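Local atomic coordinates of CofB (Escherichia coli, PDB entry 5AX6), a protein that serves as a trimeric minor pilin of the CFA/III type IVb pilus of enterotoxigenic Escherichia coli and probably takes part in starting or guiding pilus assembly. Residues S16-I21 with V142-T147; A26-T31 with P44-S49; S72-W77 with G189-R194; S357-L362 with G417-D422. All coordinates share one frame; numbering follows the deposited sequence.

Interaction 1: residues S16-I21 with V142-T147; sequences SEIAGI and VDFILT
Ile-18 sets CG1 over one face of the Phe-144 ring, while Ile-21 meets the same ring at its edge, so a single aromatic side chain from strand 139-148 touches two residues about one turn apart on helix 4-25. The CG1 methylene of Ile-18 stands 3.7 Å from the centroid of the Phe-144 ring and 6° off the ring normal, a nearly central CH-pi contact. Its other branch, CG2, reaches the rim, 3.6 Å from Phe-144 CE2. Both branches can touch because CG1 is turned anti to the carbonyl carbon of Ile-18 (chi1 -75°), with CG2 anti to the backbone N. The two side chains run past each other in opposite directions, the isoleucine leaving the helix as the phenylalanine comes up from the strand. Ile-21 approaches near the ring plane, its CB 4.0 Å from Phe-144 CZ and its CG2 a similar distance from that atom, while CD1 leads off elsewhere. Face and edge contacts together probably limit how far the ring can tilt. No hydrogen bond passes between the segments; the contact is buried, and the side chains that meet are apolar. Val-22 of the same helix also touches Phe-144, and Ile-126 and Ile-227 from the strands flanking 139-148 extend the apolar layer around it. Asp-143, the residue before it, is instead salt-bridged to Arg-141. This is the helix-on-sheet packing of the type IV pilin fold, in which the N-terminal helix lies against an antiparallel beta-sheet and the two share a hydrophobic core.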
loop_
_atom_site.group_PDB
_atom_site.type_symbol
_atom_site.label_atom_id
_atom_site.label_comp_id
_atom_site.label_asym_id
_atom_site.label_seq_id
_atom_site.Cartn_x
_atom_site.Cartn_y
_atom_site.Cartn_z
ATOM N N SER A 16 10.598 9.837 -30.321
ATOM C CA SER A 16 11.490 9.348 -29.275
ATOM C C SER A 16 12.671 10.287 -29.078
ATOM O O SER A 16 13.063 10.560 -27.939
ATOM C CB SER A 16 12.005 7.948 -29.586
ATOM O OG SER A 16 12.767 7.472 -28.490
ATOM N N GLU A 17 13.234 10.768 -30.181
ATOM C CA GLU A 17 14.335 11.724 -30.141
ATOM C C GLU A 17 13.870 13.002 -29.453
ATOM O O GLU A 17 14.516 13.509 -28.537
ATOM C CB GLU A 17 14.837 12.044 -31.557
ATOM C CG GLU A 17 15.467 10.877 -32.315
ATOM C CD GLU A 17 16.916 10.617 -31.920
ATOM O OE1 GLU A 17 17.828 11.235 -32.525
ATOM O OE2 GLU A 17 17.146 9.786 -31.013
ATOM N N ILE A 18 12.742 13.518 -29.920
ATOM C CA ILE A 18 12.162 14.751 -29.382
ATOM C C ILE A 18 11.897 14.637 -27.880
ATOM O O ILE A 18 12.319 15.498 -27.110
ATOM C CB ILE A 18 10.870 15.102 -30.149
ATOM C CG1 ILE A 18 11.230 15.653 -31.539
ATOM C CG2 ILE A 18 10.013 16.083 -29.370
ATOM C CD1 ILE A 18 10.048 15.679 -32.501
ATOM N N ALA A 19 11.239 13.561 -27.454
ATOM C CA ALA A 19 10.898 13.403 -26.041
ATOM C C ALA A 19 12.148 13.338 -25.172
ATOM O O ALA A 19 12.177 13.871 -24.057
ATOM C CB ALA A 19 10.046 12.142 -25.824
ATOM N N GLY A 20 13.179 12.669 -25.674
ATOM C CA GLY A 20 14.423 12.554 -24.931
ATOM C C GLY A 20 15.146 13.875 -24.764
ATOM O O GLY A 20 15.639 14.191 -23.674
ATOM N N ILE A 21 15.209 14.664 -25.836
ATOM C CA ILE A 21 15.856 15.961 -25.753
ATOM C C ILE A 21 15.061 16.843 -24.773
ATOM O O ILE A 21 15.623 17.533 -23.940
ATOM C CB ILE A 21 15.946 16.653 -27.129
ATOM C CG1 ILE A 21 16.885 15.888 -28.074
ATOM C CG2 ILE A 21 16.415 18.077 -26.970
ATOM C CD1 ILE A 21 18.336 15.926 -27.632
ATOM N N VAL A 142 11.008 24.356 -26.722
ATOM C CA VAL A 142 11.974 23.677 -27.583
ATOM C C VAL A 142 11.356 23.471 -28.952
ATOM O O VAL A 142 10.333 22.803 -29.084
ATOM C CB VAL A 142 12.425 22.307 -27.005
ATOM C CG1 VAL A 142 13.517 21.695 -27.887
ATOM C CG2 VAL A 142 12.925 22.461 -25.573
ATOM N N ASP A 143 11.979 24.056 -29.970
ATOM C CA ASP A 143 11.499 23.920 -31.340
ATOM C C ASP A 143 12.359 22.932 -32.116
ATOM O O ASP A 143 13.579 23.003 -32.055
ATOM C CB ASP A 143 11.524 25.274 -32.065
ATOM C CG ASP A 143 10.481 26.253 -31.540
ATOM O OD1 ASP A 143 9.493 25.812 -30.903
ATOM O OD2 ASP A 143 10.648 27.469 -31.793
ATOM N N PHE A 144 11.709 22.046 -32.864
ATOM C CA PHE A 144 12.384 21.089 -33.731
ATOM C C PHE A 144 11.997 21.376 -35.176
ATOM O O PHE A 144 10.815 21.340 -35.516
ATOM C CB PHE A 144 11.999 19.649 -33.364
ATOM C CG PHE A 144 12.405 19.247 -31.978
ATOM C CD1 PHE A 144 13.615 18.594 -31.753
ATOM C CD2 PHE A 144 11.579 19.521 -30.897
ATOM C CE1 PHE A 144 14.002 18.227 -30.465
ATOM C CE2 PHE A 144 11.942 19.150 -29.618
ATOM C CZ PHE A 144 13.159 18.499 -29.396
ATOM N N ILE A 145 12.981 21.681 -36.011
ATOM C CA ILE A 145 12.726 21.922 -37.428
ATOM C C ILE A 145 12.977 20.618 -38.156
ATOM O O ILE A 145 14.084 20.078 -38.113
ATOM C CB ILE A 145 13.615 23.050 -38.009
ATOM C CG1 ILE A 145 13.163 24.417 -37.477
ATOM C CG2 ILE A 145 13.560 23.061 -39.533
ATOM C CD1 ILE A 145 13.478 24.634 -36.013
ATOM N N LEU A 146 11.926 20.096 -38.774
ATOM C CA LEU A 146 12.003 18.835 -39.505
ATOM C C LEU A 146 12.047 19.114 -40.993
ATOM O O LEU A 146 11.166 19.787 -41.519
ATOM C CB LEU A 146 10.805 17.944 -39.181
ATOM C CG LEU A 146 10.879 17.104 -37.903
ATOM C CD1 LEU A 146 11.371 17.948 -36.754
ATOM C CD2 LEU A 146 9.509 16.500 -37.598
ATOM N N THR A 147 13.079 18.608 -41.664
ATOM C CA THR A 147 13.211 18.824 -43.095
ATOM C C THR A 147 12.540 17.697 -43.885
ATOM O O THR A 147 12.657 16.515 -43.542
ATOM C CB THR A 147 14.686 18.954 -43.500
ATOM O OG1 THR A 147 14.772 19.209 -44.905
ATOM C CG2 THR A 147 15.459 17.680 -43.155
#

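Interaction 2: residues A26-T31 with P44-S49; sequences AEEQIT and PLYEQS
Just past the N-terminal helix of the pilin domain, the chain forms a beta-hairpin of strands 29-34 and 37-42, and this contact joins the run into that hairpin with the turn that leaves it. Tyr-46 CD2 lies 3.8 Å from Glu-28 CA and 3.9 Å from Glu-28 CG, so the aliphatic part of the glutamate rests obliquely against the ring. Glu-28 CG is anti to its own backbone N (chi1 178°) and the chain beyond is extended, which carries the carboxylate past the ring, its plane 38° from that of the phenol. At the ring edge, Tyr-46 CE2 is 4.0 Å from Glu-27 O. Leu-45 CB covers one face of the ring over its centre, and the hydroxyl of Tyr-46 is hydrogen-bonded to Val-25 O at the helix end. Ile-30 CD1 meets Pro-44 CD at 3.8 Å, the two side chains crossing at about a right angle. A water lies 2.8 Å from Glu-28 OE2 and, at a longer, weak distance, near Tyr-46 O, with more acceptors around it than it has protons. Arg-236 and Arg-240 of a neighbouring subunit hydrogen-bond to Ala-26 O and Gln-29 O respectively, placing the contact beside the trimer interface. No direct hydrogen bond joins the segments: they pack, the Asn-43 side chain links them through Glu-27 O and Leu-45 N, and Glu-28 lays its CH2 groups on the ring while OE2 meets water.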
loop_
_atom_site.group_PDB
_atom_site.type_symbol
_atom_site.label_atom_id
_atom_site.label_comp_id
_atom_site.label_asym_id
_atom_site.label_seq_id
_atom_site.Cartn_x
_atom_site.Cartn_y
_atom_site.Cartn_z
ATOM N N ALA A 26 14.330 19.477 -19.431
ATOM C CA ALA A 26 13.468 19.606 -18.245
ATOM C C ALA A 26 14.139 19.182 -16.930
ATOM O O ALA A 26 13.505 19.200 -15.865
ATOM C CB ALA A 26 12.196 18.816 -18.449
ATOM N N GLU A 27 15.410 18.789 -16.983
ATOM C CA GLU A 27 16.130 18.481 -15.746
ATOM C C GLU A 27 17.221 19.509 -15.489
ATOM O O GLU A 27 18.279 19.457 -16.105
ATOM C CB GLU A 27 16.735 17.065 -15.794
ATOM C CG GLU A 27 15.691 15.974 -15.852
ATOM C CD GLU A 27 16.277 14.566 -15.986
ATOM O OE1 GLU A 27 17.511 14.402 -15.865
ATOM O OE2 GLU A 27 15.488 13.624 -16.213
ATOM N N GLU A 28 16.977 20.448 -14.579
ATOM C CA GLU A 28 18.010 21.418 -14.258
ATOM C C GLU A 28 19.126 20.782 -13.443
ATOM O O GLU A 28 20.295 21.150 -13.586
ATOM C CB GLU A 28 17.428 22.612 -13.505
ATOM C CG GLU A 28 18.486 23.618 -13.120
ATOM C CD GLU A 28 17.937 25.028 -13.033
ATOM O OE1 GLU A 28 16.748 25.225 -13.364
ATOM O OE2 GLU A 28 18.698 25.936 -12.639
ATOM N N GLN A 29 18.755 19.841 -12.580
ATOM C CA GLN A 29 19.713 19.021 -11.857
ATOM C C GLN A 29 19.706 17.627 -12.475
ATOM O O GLN A 29 18.642 17.038 -12.661
ATOM C CB GLN A 29 19.363 18.950 -10.366
ATOM C CG GLN A 29 19.414 20.300 -9.648
ATOM C CD GLN A 29 20.818 20.897 -9.589
ATOM O OE1 GLN A 29 21.119 21.892 -10.260
ATOM N NE2 GLN A 29 21.677 20.303 -8.776
ATOM N N ILE A 30 20.880 17.102 -12.814
ATOM C CA ILE A 30 20.934 15.787 -13.453
ATOM C C ILE A 30 21.841 14.835 -12.701
ATOM O O ILE A 30 22.741 15.268 -11.985
ATOM C CB ILE A 30 21.428 15.869 -14.921
ATOM C CG1 ILE A 30 22.803 16.527 -14.984
ATOM C CG2 ILE A 30 20.453 16.656 -15.754
ATOM C CD1 ILE A 30 23.421 16.501 -16.376
ATOM N N THR A 31 21.604 13.539 -12.885
ATOM C CA THR A 31 22.447 12.513 -12.288
ATOM C C THR A 31 23.505 12.057 -13.296
ATOM O O THR A 31 23.173 11.616 -14.393
ATOM C CB THR A 31 21.621 11.285 -11.821
ATOM O OG1 THR A 31 20.580 11.708 -10.930
ATOM C CG2 THR A 31 22.517 10.287 -11.096
ATOM N N PRO A 44 24.518 20.986 -17.720
ATOM C CA PRO A 44 25.393 21.940 -18.414
ATOM C C PRO A 44 24.623 22.990 -19.214
ATOM O O PRO A 44 25.170 24.054 -19.495
ATOM C CB PRO A 44 26.232 21.043 -19.350
ATOM C CG PRO A 44 25.467 19.769 -19.461
ATOM C CD PRO A 44 24.830 19.597 -18.095
ATOM N N LEU A 45 23.377 22.696 -19.580
ATOM C CA LEU A 45 22.535 23.709 -20.213
ATOM C C LEU A 45 22.468 24.972 -19.366
ATOM O O LEU A 45 22.366 26.078 -19.894
ATOM C CB LEU A 45 21.116 23.168 -20.438
ATOM C CG LEU A 45 20.921 22.048 -21.462
ATOM C CD1 LEU A 45 19.467 21.585 -21.445
ATOM C CD2 LEU A 45 21.294 22.518 -22.855
ATOM N N TYR A 46 22.526 24.817 -18.046
ATOM C CA TYR A 46 22.188 25.937 -17.171
ATOM C C TYR A 46 23.373 26.466 -16.352
ATOM O O TYR A 46 23.199 27.160 -15.343
ATOM C CB TYR A 46 21.024 25.517 -16.271
ATOM C CG TYR A 46 19.868 24.986 -17.084
ATOM C CD1 TYR A 46 19.241 25.789 -18.033
ATOM C CD2 TYR A 46 19.418 23.676 -16.929
ATOM C CE1 TYR A 46 18.186 25.302 -18.809
ATOM C CE2 TYR A 46 18.365 23.179 -17.692
ATOM C CZ TYR A 46 17.755 23.993 -18.629
ATOM O OH TYR A 46 16.714 23.504 -19.389
ATOM N N GLU A 47 24.570 26.154 -16.822
ATOM C CA GLU A 47 25.803 26.677 -16.247
ATOM C C GLU A 47 26.324 27.855 -17.054
ATOM O O GLU A 47 26.482 27.755 -18.270
ATOM C CB GLU A 47 26.867 25.587 -16.188
ATOM C CG GLU A 47 26.637 24.564 -15.099
ATOM C CD GLU A 47 26.778 25.169 -13.713
ATOM O OE1 GLU A 47 27.901 25.157 -13.168
ATOM O OE2 GLU A 47 25.764 25.666 -13.172
ATOM N N GLN A 48 26.605 28.967 -16.384
ATOM C CA GLN A 48 27.107 30.155 -17.080
ATOM C C GLN A 48 28.428 29.904 -17.796
ATOM O O GLN A 48 28.784 30.623 -18.726
ATOM C CB GLN A 48 27.288 31.314 -16.103
ATOM C CG GLN A 48 26.010 31.984 -15.668
ATOM C CD GLN A 48 26.278 33.242 -14.850
ATOM O OE1 GLN A 48 26.298 33.203 -13.619
ATOM N NE2 GLN A 48 26.491 34.361 -15.535
ATOM N N SER A 49 29.162 28.892 -17.359
ATOM C CA SER A 49 30.507 28.675 -17.878
ATOM C C SER A 49 30.539 27.608 -18.956
ATOM O O SER A 49 31.603 27.279 -19.473
ATOM C CB SER A 49 31.460 28.293 -16.746
ATOM O OG SER A 49 31.041 27.094 -16.129
HETATM O O HOH W 1 20.317 27.974 -13.563
#

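Interaction 3: residues S72-W77 with G189-R194; sequences SEFINW and GAAGWR
Phe-74 packs its outer ring carbons against the turn at Ala-190 and Ala-191. The methyl of Ala-190 is 3.9 Å from Phe-74 CE1, and that of Ala-191 is 4.0 Å from Phe-74 CZ. The ring reaches them because CG sits between the backbone N and the carbonyl carbon of Phe-74 (chi1 65°). Polar atoms also line the ring: Ala-190 O lies over one face, and Ala-191 N approaches CZ obliquely at 3.8 Å. Ala-190 CB has a second neighbour in the amide of Asn-76, whose OD1 is 3.6 Å away in a van der Waals contact. The same OD1 accepts a weak, bent hydrogen bond from Trp-77 N at 3.0 Å (120°). Within the turn, Gly-192 N bonds to Gly-189 O. Arg-125 hydrogen-bonds to Ala-190 O and makes a cation-pi contact with Phe-74, tying both sides together. Replacing Phe-74 by an alanine would probably open a gap beside both alanine methyls and leave Arg-125 without its aromatic partner. The contact thus joins the run into strand 75-76, an outermost strand of the sheet paired with 121-130, to the loop between strands 179-185 and 194-198, whose Trp-193 packs on strand 139-148.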
loop_
_atom_site.group_PDB
_atom_site.type_symbol
_atom_site.label_atom_id
_atom_site.label_comp_id
_atom_site.label_asym_id
_atom_site.label_seq_id
_atom_site.Cartn_x
_atom_site.Cartn_y
_atom_site.Cartn_z
ATOM N N SER A 72 25.258 30.046 -33.609
ATOM C CA SER A 72 25.617 30.036 -32.198
ATOM C C SER A 72 24.368 30.205 -31.334
ATOM O O SER A 72 24.449 30.213 -30.111
ATOM C CB SER A 72 26.620 31.147 -31.888
ATOM O OG SER A 72 25.955 32.391 -31.770
ATOM N N GLU A 73 23.217 30.357 -31.982
ATOM C CA GLU A 73 21.946 30.480 -31.266
ATOM C C GLU A 73 21.117 29.215 -31.440
ATOM O O GLU A 73 20.752 28.572 -30.463
ATOM C CB GLU A 73 21.166 31.714 -31.748
ATOM C CG GLU A 73 21.905 33.007 -31.425
ATOM C CD GLU A 73 21.221 34.245 -31.970
ATOM O OE1 GLU A 73 20.235 34.109 -32.734
ATOM O OE2 GLU A 73 21.695 35.354 -31.641
ATOM N N PHE A 74 20.828 28.843 -32.682
ATOM C CA PHE A 74 20.180 27.557 -32.888
ATOM C C PHE A 74 21.218 26.448 -32.790
ATOM O O PHE A 74 22.426 26.702 -32.734
ATOM C CB PHE A 74 19.419 27.501 -34.220
ATOM C CG PHE A 74 20.284 27.587 -35.445
ATOM C CD1 PHE A 74 20.961 26.472 -35.921
ATOM C CD2 PHE A 74 20.377 28.776 -36.159
ATOM C CE1 PHE A 74 21.738 26.549 -37.081
ATOM C CE2 PHE A 74 21.146 28.861 -37.320
ATOM C CZ PHE A 74 21.827 27.748 -37.781
ATOM N N ILE A 75 20.741 25.215 -32.761
ATOM C CA ILE A 75 21.622 24.059 -32.675
ATOM C C ILE A 75 21.462 23.215 -33.934
ATOM O O ILE A 75 20.384 22.689 -34.209
ATOM C CB ILE A 75 21.306 23.226 -31.420
ATOM C CG1 ILE A 75 21.644 24.048 -30.172
ATOM C CG2 ILE A 75 22.094 21.906 -31.414
ATOM C CD1 ILE A 75 21.246 23.342 -28.866
ATOM N N ASN A 76 22.523 23.097 -34.716
ATOM C CA ASN A 76 22.440 22.296 -35.928
ATOM C C ASN A 76 22.383 20.826 -35.531
ATOM O O ASN A 76 23.031 20.416 -34.569
ATOM C CB ASN A 76 23.630 22.580 -36.849
ATOM C CG ASN A 76 23.347 22.223 -38.289
ATOM O OD1 ASN A 76 22.295 21.663 -38.613
ATOM N ND2 ASN A 76 24.287 22.538 -39.168
ATOM N N TRP A 77 21.589 20.034 -36.242
ATOM C CA TRP A 77 21.383 18.638 -35.855
ATOM C C TRP A 77 21.546 17.701 -37.051
ATOM O O TRP A 77 21.376 18.119 -38.194
ATOM C CB TRP A 77 19.989 18.463 -35.242
ATOM C CG TRP A 77 19.753 17.127 -34.545
ATOM C CD1 TRP A 77 19.082 16.050 -35.044
ATOM C CD2 TRP A 77 20.145 16.774 -33.212
ATOM N NE1 TRP A 77 19.051 15.037 -34.113
ATOM C CE2 TRP A 77 19.699 15.458 -32.977
ATOM C CE3 TRP A 77 20.858 17.434 -32.197
ATOM C CZ2 TRP A 77 19.929 14.787 -31.772
ATOM C CZ3 TRP A 77 21.081 16.768 -30.998
ATOM C CH2 TRP A 77 20.620 15.460 -30.798
ATOM N N GLY A 189 20.567 25.244 -46.308
ATOM C CA GLY A 189 21.294 25.580 -45.092
ATOM C C GLY A 189 20.413 25.656 -43.852
ATOM O O GLY A 189 19.269 26.104 -43.935
ATOM N N ALA A 190 20.937 25.217 -42.705
ATOM C CA ALA A 190 20.164 25.235 -41.456
ATOM C C ALA A 190 19.821 26.663 -41.042
ATOM O O ALA A 190 18.808 26.900 -40.389
ATOM C CB ALA A 190 20.924 24.538 -40.340
ATOM N N ALA A 191 20.662 27.615 -41.436
ATOM C CA ALA A 191 20.406 29.026 -41.136
ATOM C C ALA A 191 19.378 29.658 -42.078
ATOM O O ALA A 191 18.939 30.787 -41.856
ATOM C CB ALA A 191 21.701 29.813 -41.181
ATOM N N GLY A 192 18.986 28.937 -43.121
ATOM C CA GLY A 192 18.072 29.482 -44.112
ATOM C C GLY A 192 16.594 29.390 -43.768
ATOM O O GLY A 192 15.767 30.037 -44.405
ATOM N N TRP A 193 16.248 28.568 -42.780
ATOM C CA TRP A 193 14.845 28.360 -42.415
ATOM C C TRP A 193 14.140 29.639 -41.981
ATOM O O TRP A 193 14.705 30.443 -41.249
ATOM C CB TRP A 193 14.741 27.341 -41.273
ATOM C CG TRP A 193 15.092 25.944 -41.654
ATOM C CD1 TRP A 193 16.166 25.211 -41.212
ATOM C CD2 TRP A 193 14.361 25.093 -42.543
ATOM N NE1 TRP A 193 16.139 23.954 -41.773
ATOM C CE2 TRP A 193 15.041 23.857 -42.595
ATOM C CE3 TRP A 193 13.196 25.255 -43.302
ATOM C CZ2 TRP A 193 14.601 22.795 -43.384
ATOM C CZ3 TRP A 193 12.754 24.197 -44.076
ATOM C CH2 TRP A 193 13.456 22.981 -44.113
ATOM N N ARG A 194 12.892 29.808 -42.411
ATOM C CA ARG A 194 12.061 30.914 -41.948
ATOM C C ARG A 194 10.603 30.478 -41.957
ATOM O O ARG A 194 10.240 29.524 -42.643
ATOM C CB ARG A 194 12.242 32.151 -42.834
ATOM C CG ARG A 194 11.757 31.909 -44.259
ATOM C CD ARG A 194 11.682 33.184 -45.109
ATOM N NE ARG A 194 11.366 32.824 -46.489
ATOM C CZ ARG A 194 12.276 32.445 -47.383
ATOM N NH1 ARG A 194 13.566 32.418 -47.056
ATOM N NH2 ARG A 194 11.896 32.106 -48.608
#

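Interaction 4: residues S357-L362 with G417-D422; sequences SNASDL and GKYQAD
Tyr-419 leans its ring against the short helix 359-362, and its side chain can be followed outward. CB is 3.9 Å from Ser-357 O and also near Leu-362 CD1. From there CG points anti to the carbonyl carbon (chi1 -63°), bringing one ring face against Leu-362 CD1, which is 3.6 Å from Tyr-419 CG. CD2 makes the tightest approach, 3.4 Å to Leu-362 CD1, a methyl displaced toward the rim, with its CH-pi line to the Tyr-419 ring centroid 25° off the normal. CE2 then meets the helix start at the ring edge, 3.8 Å from Ala-359 CA and 3.9 Å from Ala-359 CB. Without the ring, as with an alanine at Tyr-419, Leu-362 CD1 would probably lose its aromatic surface and a gap would open beside Ala-359. One water accepts from Tyr-419 N at 2.9 Å; another joins Ala-359 N to Gly-417 O, to which it donates at 2.7 Å. Lys-476 hydrogen-bonds to both Ser-357 OG and Tyr-419 O, and the Tyr-472 ring meets that of Tyr-419 at about 80°. In the C-terminal domain, the contact thus joins helix 359-362, bonded through Leu-362 to Leu-473 of strand 468-473, with the loop between strands 398-409 and 438-448.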
loop_
_atom_site.group_PDB
_atom_site.type_symbol
_atom_site.label_atom_id
_atom_site.label_comp_id
_atom_site.label_asym_id
_atom_site.label_seq_id
_atom_site.Cartn_x
_atom_site.Cartn_y
_atom_site.Cartn_z
ATOM N N SER A 357 -27.640 -40.163 29.506
ATOM C CA SER A 357 -27.173 -40.379 30.873
ATOM C C SER A 357 -27.835 -41.560 31.599
ATOM O O SER A 357 -27.183 -42.281 32.356
ATOM C CB SER A 357 -27.395 -39.102 31.684
ATOM O OG SER A 357 -26.843 -39.224 32.975
ATOM N N ASN A 358 -29.133 -41.743 31.396
ATOM C CA ASN A 358 -29.828 -42.825 32.079
ATOM C C ASN A 358 -30.066 -44.007 31.153
ATOM O O ASN A 358 -30.058 -43.857 29.928
ATOM C CB ASN A 358 -31.153 -42.332 32.668
ATOM C CG ASN A 358 -31.990 -41.568 31.662
ATOM O OD1 ASN A 358 -32.365 -42.100 30.614
ATOM N ND2 ASN A 358 -32.303 -40.318 31.984
ATOM N N ALA A 359 -30.282 -45.174 31.756
ATOM C CA ALA A 359 -30.378 -46.440 31.036
ATOM C C ALA A 359 -31.396 -46.429 29.900
ATOM O O ALA A 359 -31.148 -47.001 28.843
ATOM C CB ALA A 359 -30.708 -47.563 32.010
ATOM N N SER A 360 -32.543 -45.791 30.115
ATOM C CA SER A 360 -33.611 -45.837 29.116
ATOM C C SER A 360 -33.188 -45.145 27.826
ATOM O O SER A 360 -33.537 -45.592 26.735
ATOM C CB SER A 360 -34.901 -45.207 29.656
ATOM O OG SER A 360 -34.747 -43.821 29.890
ATOM N N ASP A 361 -32.433 -44.058 27.955
ATOM C CA ASP A 361 -31.932 -43.347 26.786
ATOM C C ASP A 361 -30.714 -44.050 26.193
ATOM O O ASP A 361 -30.588 -44.162 24.974
ATOM C CB ASP A 361 -31.578 -41.901 27.144
ATOM C CG ASP A 361 -32.806 -41.060 27.459
ATOM O OD1 ASP A 361 -33.867 -41.295 26.837
ATOM O OD2 ASP A 361 -32.709 -40.166 28.327
ATOM N N LEU A 362 -29.838 -44.523 27.073
ATOM C CA LEU A 362 -28.543 -45.089 26.692
ATOM C C LEU A 362 -28.624 -46.440 25.995
ATOM O O LEU A 362 -27.923 -46.677 25.010
ATOM C CB LEU A 362 -27.650 -45.245 27.932
ATOM C CG LEU A 362 -26.769 -44.093 28.412
ATOM C CD1 LEU A 362 -26.136 -44.449 29.750
ATOM C CD2 LEU A 362 -25.690 -43.780 27.381
ATOM N N GLY A 417 -28.258 -48.788 39.525
ATOM C CA GLY A 417 -28.656 -48.849 38.128
ATOM C C GLY A 417 -28.354 -47.571 37.366
ATOM O O GLY A 417 -29.023 -47.248 36.383
ATOM N N LYS A 418 -27.338 -46.847 37.823
ATOM C CA LYS A 418 -26.955 -45.585 37.203
ATOM C C LYS A 418 -25.590 -45.677 36.524
ATOM O O LYS A 418 -24.774 -46.524 36.872
ATOM C CB LYS A 418 -26.939 -44.472 38.249
ATOM C CG LYS A 418 -28.296 -44.213 38.889
ATOM C CD LYS A 418 -28.215 -43.093 39.914
ATOM C CE LYS A 418 -29.598 -42.601 40.320
ATOM N NZ LYS A 418 -29.515 -41.440 41.256
ATOM N N TYR A 419 -25.351 -44.796 35.557
ATOM C CA TYR A 419 -24.053 -44.721 34.894
ATOM C C TYR A 419 -23.315 -43.493 35.421
ATOM O O TYR A 419 -23.777 -42.363 35.256
ATOM C CB TYR A 419 -24.219 -44.669 33.369
ATOM C CG TYR A 419 -24.865 -45.919 32.793
ATOM C CD1 TYR A 419 -24.091 -46.985 32.342
ATOM C CD2 TYR A 419 -26.246 -46.038 32.719
ATOM C CE1 TYR A 419 -24.677 -48.125 31.826
ATOM C CE2 TYR A 419 -26.841 -47.175 32.213
ATOM C CZ TYR A 419 -26.053 -48.216 31.768
ATOM O OH TYR A 419 -26.643 -49.352 31.261
ATOM N N GLN A 420 -22.181 -43.720 36.076
ATOM C CA GLN A 420 -21.481 -42.639 36.768
ATOM C C GLN A 420 -20.436 -41.931 35.892
ATOM O O GLN A 420 -20.157 -40.754 36.095
ATOM C CB GLN A 420 -20.815 -43.167 38.043
ATOM C CG GLN A 420 -21.798 -43.671 39.104
ATOM C CD GLN A 420 -22.888 -42.658 39.436
ATOM O OE1 GLN A 420 -22.678 -41.443 39.367
ATOM N NE2 GLN A 420 -24.066 -43.159 39.794
ATOM N N ALA A 421 -19.865 -42.635 34.920
ATOM C CA ALA A 421 -18.854 -42.018 34.053
ATOM C C ALA A 421 -19.467 -40.875 33.244
ATOM O O ALA A 421 -20.575 -40.991 32.723
ATOM C CB ALA A 421 -18.229 -43.064 33.139
ATOM N N ASP A 422 -18.749 -39.759 33.150
ATOM C CA ASP A 422 -19.294 -38.555 32.537
ATOM C C ASP A 422 -18.144 -37.701 31.997
ATOM O O ASP A 422 -17.300 -37.229 32.760
ATOM C CB ASP A 422 -20.131 -37.773 33.565
ATOM C CG ASP A 422 -20.903 -36.619 32.953
ATOM O OD1 ASP A 422 -20.494 -36.084 31.899
ATOM O OD2 ASP A 422 -21.936 -36.229 33.543
HETATM O O HOH W 2 -27.447 -43.068 34.674
HETATM O O HOH W 3 -29.773 -45.179 34.748
#

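How the interactions relate
Interactions 1, 2 and 3 belong to the pilin domain, whereas interaction 4 lies in the C-terminal domain, its centre 95 to 110 Å from theirs and on the opposite side of the chain's centre. Interactions 1 and 3 touch, their centres 14 Å apart: Trp-193 packs on Ile-145, with Trp-193 CE2 3.5 Å from Ile-145 CG2, and Trp-77 meets Ile-21. Both also reach the same antiparallel sheet. Interaction 2, centred 19 Å from interaction 1, follows directly after helix 4-25 and lies next to the neighbouring subunit; a bound acetate, probably from the crystallisation liquor, sits about 4 Å from the side chain of Pro-44.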